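Local coordinates for protein proline dehydrogenase (Bradyrhizobium japonicum USDA 110, PDB 3HAZ) that probably oxidises proline to glutamate in two steps, using an FAD-dependent proline dehydrogenase and an NAD-dependent aldehyde dehydrogenase joined in one chain, at residues 156-159 / 160-164. Sequence-based numbering, arbitrary orientation.
Sequences TATR and QAMRL
Thr156 and Gln160 are joined by the first of four successive i to i+4 backbone bonds, Gln160 N lying 3.1 Å from Thr156 O; the fourth reaches Arg163, and the α-helix continues beyond. OG1 of Thr156 lies within hydrogen-bonding range of Pro152 O, one turn earlier, and of Lys52 O of the second subunit; its single proton must be shared between them or alternate, and a small polar residue suits this subunit boundary. Ala157 O accepts Ala161 N at 3.0 Å; both residues are buried, and their methyls let neighbouring helices come close. Thr158, also buried, satisfies its OG1 on Val154 O, while Thr158 O accepts Met162 N at 2.9 Å. CG of Met162 rests 3.3 Å from Thr158 O, and SD of Met162 stands 4.4 Å from CG2 of Thr158. Arg159 accepts the N-H of Arg163 but sends its own extended side chain away to two salt bridges, NH1 with Asp94 and NH2 with Glu98, which would probably balance its positive charge between two carboxylates. The Arg163 side chain instead turns back along the helix: with chi1 at 36° and the chain beyond it extended, its guanidinium lies flat over the backbone, one face 3.3 Å from CA of Gln160, and NH2 comes to 3.7 Å from CB of Arg159. The segment belongs to helix 151-168, within the family's DNA-binding region. Its Ala157, Thr158, Ala161 and Met162 pack on helix 71-85, Gln160, Ala161 and Leu164 meet Met63 of helix 60-66, and Arg159 and Met162 lean on Ile97 of helix 90-100.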
loop_
_atom_site.group_PDB
_atom_site.type_symbol
_atom_site.label_atom_id
_atom_site.label_comp_id
_atom_site.label_asym_id
_atom_site.label_seq_id
_atom_site.Cartn_x
_atom_site.Cartn_y
_atom_site.Cartn_z
ATOM N N THR A 156 -37.477 14.399 29.097
ATOM C CA THR A 156 -36.541 14.273 30.211
ATOM C C THR A 156 -35.336 15.199 30.035
ATOM O O THR A 156 -34.933 15.887 30.970
ATOM C CB THR A 156 -36.067 12.824 30.363
ATOM O OG1 THR A 156 -37.205 11.984 30.585
ATOM C CG2 THR A 156 -35.110 12.698 31.536
ATOM N N ALA A 157 -34.766 15.219 28.834
ATOM C CA ALA A 157 -33.654 16.122 28.543
ATOM C C ALA A 157 -34.060 17.597 28.694
ATOM O O ALA A 157 -33.279 18.421 29.176
ATOM C CB ALA A 157 -33.099 15.856 27.145
ATOM N N THR A 158 -35.276 17.928 28.267
ATOM C CA THR A 158 -35.778 19.297 28.385
ATOM C C THR A 158 -35.952 19.711 29.845
ATOM O O THR A 158 -35.643 20.848 30.211
ATOM C CB THR A 158 -37.118 19.487 27.642
ATOM O OG1 THR A 158 -36.938 19.230 26.240
ATOM C CG2 THR A 158 -37.631 20.900 27.834
ATOM N N ARG A 159 -36.448 18.789 30.672
ATOM C CA ARG A 159 -36.601 19.050 32.104
ATOM C C ARG A 159 -35.254 19.305 32.770
ATOM O O ARG A 159 -35.135 20.164 33.642
ATOM C CB ARG A 159 -37.324 17.896 32.806
ATOM C CG ARG A 159 -38.785 17.771 32.413
ATOM C CD ARG A 159 -39.549 16.847 33.354
ATOM N NE ARG A 159 -40.888 16.561 32.852
ATOM C CZ ARG A 159 -41.938 17.349 33.046
ATOM N NH1 ARG A 159 -41.799 18.475 33.740
ATOM N NH2 ARG A 159 -43.122 17.016 32.540
ATOM N N GLN A 160 -34.239 18.551 32.356
ATOM C CA GLN A 160 -32.884 18.768 32.854
ATOM C C GLN A 160 -32.352 20.131 32.422
ATOM O O GLN A 160 -31.720 20.834 33.205
ATOM C CB GLN A 160 -31.955 17.660 32.359
ATOM C CG GLN A 160 -30.599 17.651 33.016
ATOM C CD GLN A 160 -29.772 16.444 32.596
ATOM O OE1 GLN A 160 -30.312 15.371 32.312
ATOM N NE2 GLN A 160 -28.459 16.618 32.549
ATOM N N ALA A 161 -32.609 20.503 31.168
ATOM C CA ALA A 161 -32.203 21.816 30.678
ATOM C C ALA A 161 -32.862 22.894 31.537
ATOM O O ALA A 161 -32.272 23.944 31.816
ATOM C CB ALA A 161 -32.580 21.989 29.185
ATOM N N MET A 162 -34.091 22.625 31.963
ATOM C CA MET A 162 -34.822 23.582 32.785
ATOM C C MET A 162 -34.157 23.799 34.146
ATOM O O MET A 162 -34.085 24.934 34.622
ATOM C CB MET A 162 -36.291 23.170 32.946
ATOM C CG MET A 162 -37.111 23.395 31.674
ATOM S SD MET A 162 -38.775 22.693 31.727
ATOM C CE MET A 162 -39.571 23.771 32.922
ATOM N N ARG A 163 -33.665 22.733 34.775
ATOM C CA ARG A 163 -32.962 22.935 36.038
ATOM C C ARG A 163 -31.620 23.634 35.829
ATOM O O ARG A 163 -31.177 24.408 36.682
ATOM C CB ARG A 163 -32.827 21.649 36.880
ATOM C CG ARG A 163 -32.602 20.362 36.112
ATOM C CD ARG A 163 -32.932 19.151 36.989
ATOM N NE ARG A 163 -32.758 17.881 36.283
ATOM C CZ ARG A 163 -33.736 17.225 35.660
ATOM N NH1 ARG A 163 -33.483 16.079 35.041
ATOM N NH2 ARG A 163 -34.968 17.716 35.654
ATOM N N LEU A 164 -30.983 23.395 34.686
ATOM C CA LEU A 164 -29.716 24.062 34.418
ATOM C C LEU A 164 -29.930 25.560 34.195
ATOM O O LEU A 164 -29.211 26.393 34.756
ATOM C CB LEU A 164 -28.985 23.416 33.229
ATOM C CG LEU A 164 -28.449 21.999 33.466
ATOM C CD1 LEU A 164 -28.004 21.356 32.161
ATOM C CD2 LEU A 164 -27.317 21.979 34.498
#